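Nitroreductase (Desulfitobacterium hafniense, PDB 3PXV) binds FMN and probably works as a flavin-dependent oxidoreductase of the nitroreductase family, with two copies of the chain in the assembly. Local coordinates at residues B[22-26]-B[27-31]; B[67-70]-B[71-75]. One frame throughout, in Å; residues are numbered along the deposited sequence.

Contact 1 (B[22-26]-B[27-31]); sequences EMPSD and ELLQA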
# COMPACT_ATOMS: atom_id res chain seq x y z
N GLU B 22 -24.65 11.65 -3.79
CA GLU B 22 -24.05 12.43 -4.85
C GLU B 22 -22.79 11.79 -5.44
O GLU B 22 -21.82 11.52 -4.73
CB GLU B 22 -23.70 13.83 -4.34
CG GLU B 22 -23.25 14.82 -5.44
CD GLU B 22 -22.85 16.17 -4.87
OE1 GLU B 22 -22.46 16.25 -3.67
OE2 GLU B 22 -22.91 17.16 -5.64
N MSE B 23 -22.82 11.59 -6.76
CA MSE B 23 -21.74 11.00 -7.51
C MSE B 23 -20.61 12.01 -7.71
O MSE B 23 -20.87 13.17 -8.08
CB MSE B 23 -22.29 10.58 -8.90
CG MSE B 23 -21.30 9.85 -9.82
SE MSE B 23 -20.86 8.06 -9.16
CE MSE B 23 -22.52 7.11 -9.46
N PRO B 24 -19.36 11.60 -7.45
CA PRO B 24 -18.24 12.47 -7.79
C PRO B 24 -18.19 12.64 -9.30
O PRO B 24 -18.60 11.76 -10.03
CB PRO B 24 -17.01 11.70 -7.30
CG PRO B 24 -17.54 10.76 -6.28
CD PRO B 24 -18.94 10.42 -6.69
N SER B 25 -17.70 13.78 -9.76
CA SER B 25 -17.63 14.04 -11.20
C SER B 25 -16.62 13.11 -11.90
O SER B 25 -15.69 12.61 -11.27
CB SER B 25 -17.27 15.51 -11.46
OG SER B 25 -16.00 15.87 -10.93
N ASP B 26 -16.81 12.89 -13.19
CA ASP B 26 -15.89 12.08 -13.99
C ASP B 26 -14.51 12.69 -13.97
O ASP B 26 -13.52 11.98 -13.97
CB ASP B 26 -16.38 11.99 -15.43
CG ASP B 26 -17.66 11.17 -15.57
OD1 ASP B 26 -17.86 10.22 -14.77
OD2 ASP B 26 -18.45 11.46 -16.50
N GLU B 27 -14.46 14.02 -13.96
CA GLU B 27 -13.20 14.77 -13.89
C GLU B 27 -12.39 14.26 -12.68
O GLU B 27 -11.22 13.90 -12.80
CB GLU B 27 -13.49 16.27 -13.74
CG GLU B 27 -12.31 17.23 -14.01
CD GLU B 27 -12.68 18.71 -13.77
OE1 GLU B 27 -13.36 19.00 -12.76
OE2 GLU B 27 -12.29 19.57 -14.58
N LEU B 28 -13.04 14.20 -11.52
CA LEU B 28 -12.39 13.73 -10.29
C LEU B 28 -12.11 12.22 -10.28
O LEU B 28 -11.06 11.79 -9.84
CB LEU B 28 -13.21 14.12 -9.05
CG LEU B 28 -13.42 15.62 -8.80
CD1 LEU B 28 -14.45 15.85 -7.73
CD2 LEU B 28 -12.11 16.33 -8.45
N LEU B 29 -13.06 11.41 -10.73
CA LEU B 29 -12.87 9.98 -10.80
C LEU B 29 -11.67 9.64 -11.67
O LEU B 29 -10.90 8.75 -11.34
CB LEU B 29 -14.11 9.26 -11.34
CG LEU B 29 -15.35 9.22 -10.46
CD1 LEU B 29 -16.51 8.53 -11.20
CD2 LEU B 29 -15.07 8.55 -9.11
N GLN B 30 -11.51 10.36 -12.77
CA GLN B 30 -10.39 10.16 -13.69
C GLN B 30 -9.06 10.53 -13.04
O GLN B 30 -8.09 9.79 -13.19
CB GLN B 30 -10.61 10.95 -14.99
CG GLN B 30 -9.54 10.77 -16.05
CD GLN B 30 -9.33 9.30 -16.46
OE1 GLN B 30 -10.25 8.47 -16.38
NE2 GLN B 30 -8.11 8.99 -16.92
N ALA B 31 -9.01 11.66 -12.33
CA ALA B 31 -7.79 12.11 -11.65
C ALA B 31 -7.35 11.06 -10.65
O ALA B 31 -6.15 10.78 -10.53
CB ALA B 31 -8.01 13.44 -10.94

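Contact 2 (B[67-70]-B[71-75]); sequences LAYL and AGMED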
# COMPACT_ATOMS: atom_id res chain seq x y z
N LEU B 67 -23.49 -9.49 2.34
CA LEU B 67 -24.23 -9.65 3.60
C LEU B 67 -24.77 -11.06 3.78
O LEU B 67 -24.75 -11.58 4.89
CB LEU B 67 -25.40 -8.67 3.70
CG LEU B 67 -25.00 -7.21 3.91
CD1 LEU B 67 -26.23 -6.33 3.86
CD2 LEU B 67 -24.26 -7.06 5.26
N ALA B 68 -25.27 -11.66 2.71
CA ALA B 68 -25.88 -13.00 2.79
C ALA B 68 -24.85 -14.09 3.09
O ALA B 68 -25.16 -15.06 3.78
CB ALA B 68 -26.66 -13.33 1.52
N TYR B 69 -23.62 -13.91 2.60
CA TYR B 69 -22.58 -14.85 2.88
C TYR B 69 -22.31 -14.79 4.36
O TYR B 69 -22.24 -15.83 5.01
CB TYR B 69 -21.29 -14.53 2.10
CG TYR B 69 -20.22 -15.60 2.25
CD1 TYR B 69 -20.38 -16.83 1.62
CD2 TYR B 69 -19.08 -15.39 3.01
CE1 TYR B 69 -19.42 -17.84 1.74
CE2 TYR B 69 -18.10 -16.39 3.13
CZ TYR B 69 -18.28 -17.61 2.48
OH TYR B 69 -17.34 -18.63 2.56
N LEU B 70 -22.16 -13.58 4.89
CA LEU B 70 -21.92 -13.39 6.32
C LEU B 70 -23.08 -13.94 7.12
O LEU B 70 -22.87 -14.67 8.10
CB LEU B 70 -21.73 -11.92 6.66
CG LEU B 70 -20.46 -11.22 6.19
CD1 LEU B 70 -20.54 -9.69 6.48
CD2 LEU B 70 -19.27 -11.85 6.87
N ALA B 71 -24.30 -13.61 6.71
CA ALA B 71 -25.49 -14.11 7.42
C ALA B 71 -25.67 -15.62 7.30
O ALA B 71 -26.51 -16.18 8.00
CB ALA B 71 -26.75 -13.39 6.93
N GLY B 72 -24.91 -16.28 6.42
CA GLY B 72 -24.98 -17.74 6.23
C GLY B 72 -24.02 -18.59 7.06
O GLY B 72 -24.19 -19.79 7.17
N MSE B 73 -23.01 -17.99 7.66
CA MSE B 73 -22.04 -18.73 8.47
C MSE B 73 -22.69 -19.23 9.75
O MSE B 73 -23.69 -18.68 10.17
CB MSE B 73 -20.88 -17.81 8.85
CG MSE B 73 -20.09 -17.32 7.68
SE MSE B 73 -18.95 -15.92 8.21
CE MSE B 73 -17.91 -15.84 6.60
N GLU B 74 -22.09 -20.25 10.37
CA GLU B 74 -22.56 -20.78 11.66
C GLU B 74 -22.47 -19.74 12.75
O GLU B 74 -23.32 -19.67 13.63
CB GLU B 74 -21.70 -21.96 12.10
CG GLU B 74 -21.88 -23.21 11.33
CD GLU B 74 -23.18 -23.91 11.64
OE1 GLU B 74 -23.50 -24.16 12.82
OE2 GLU B 74 -23.88 -24.27 10.67
N ASP B 75 -21.38 -18.98 12.70
CA ASP B 75 -21.12 -17.92 13.66
C ASP B 75 -21.48 -16.62 12.96
O ASP B 75 -20.77 -16.12 12.08
CB ASP B 75 -19.68 -18.01 14.16
CG ASP B 75 -19.41 -19.33 14.89
OD1 ASP B 75 -19.86 -19.50 16.06
OD2 ASP B 75 -18.77 -20.23 14.28

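Contact 1 (B[22-26]-B[27-31])
Asp26 O accepts from Gln30 N at 2.8 Å, and one residue earlier Ser25 O receives Leu29 N at 2.9 Å. These two bonds open helix 26-36, and Ser25 is its N-cap. Ser25 OG accepts a weak bond of 3.4 Å from Leu28 N. Serine suits the place because its short side chain can turn back over the first turn, with chi1 at 62° setting OG between its own N and carbonyl carbon. Ser25 OG also lies 3.4 Å from Leu28 CG, beside the leucine's branch point. Asp26, in the first turn, would be favoured by the helix dipole, and its OD1 also forms a salt bridge with Lys54.

Before the cap, Pro24 stiffens the incoming loop and offers an apolar ring to the buried face. Leu29 meets it there: Leu29 CD2 sits 4.1 Å from Pro24 CB, while CD1 lies near Pro24 O. Both residues also rest on Cys95 of strand 95-101, which ties the helix start to the sheet. With an alanine at Leu29 the ring of Pro24 would probably lose its leucine methyl neighbour, and a gap would open toward Cys95. The outer face belongs to the dimer: Leu28 and Glu27 pack on Met2 of the second subunit. Gln30 has its CG anti to the backbone N (chi1 -177°) and its chain turns about the CB-CG bond (chi2 57°); together these torsions lead the amide away from the first turn toward that subunit, where OE1 is hydrogen-bonded to Tyr187 OH. At the other end of the same side chain, Gln30 CB rests 3.3 Å from Asp26 O.

Contact 2 (B[67-70]-B[71-75])
Tyr69 and Met73, four residues apart, send their side chains obliquely across one another, and the terminal methyl of the selenomethionine does the touching. Met73 CE lies 3.5 Å from Tyr69 CE2, approaching the ring at a slant. Met73 reaches this far because its chain runs extended beyond CG (chi2 167°, chi3 169°), and a long, flexible, apolar residue suits a spot where the backbone is already leaving the helix. Met73 CE also comes within 4.2 Å of Leu70 CD2. Leu70 itself turns inward, packing on Tyr79 and Ile82 of helix 77-84, and its side chain comes about 5 Å from that of FMN-binding Tyr136, whereas the Tyr69 side chain rests on Leu139 and Ala142.

Beneath these side chains the backbone bonding changes. Ala71 N still gives a regular helical bond to Leu67 O, 2.8 Å long. Gly72 N then bonds to Tyr69 O, three residues back, from well above the carbonyl plane, and Met73 N makes a weak bond to Leu70 O. Glycine fits here, since a beta-carbon would press on Ala68 O. This shift to shorter-span bonds is characteristic of a helix C-terminus that ends in a 3-10-like turn, here that of helix 56-72.

In the fold
The two contacts mark opposite kinds of helix end on opposite sides of the chain's centre, their own centres 34 Å apart. Contact 1 starts helix 26-36 and is partly buried, set between the antiparallel sheet and the second subunit; contact 2 finishes helix 56-72 at the surface, and no other chain of the assembly touches it. Their chemistry follows: the start relies on a capping hydroxyl and on polar side chains bonded to residues outside the segments, the finish on apolar packing and loosening backbone bonds. They share no helix and do not touch. Contact 1 lies away from the flavin, whereas Leu70 of contact 2 has its side chain about 9 Å from a bound FMN.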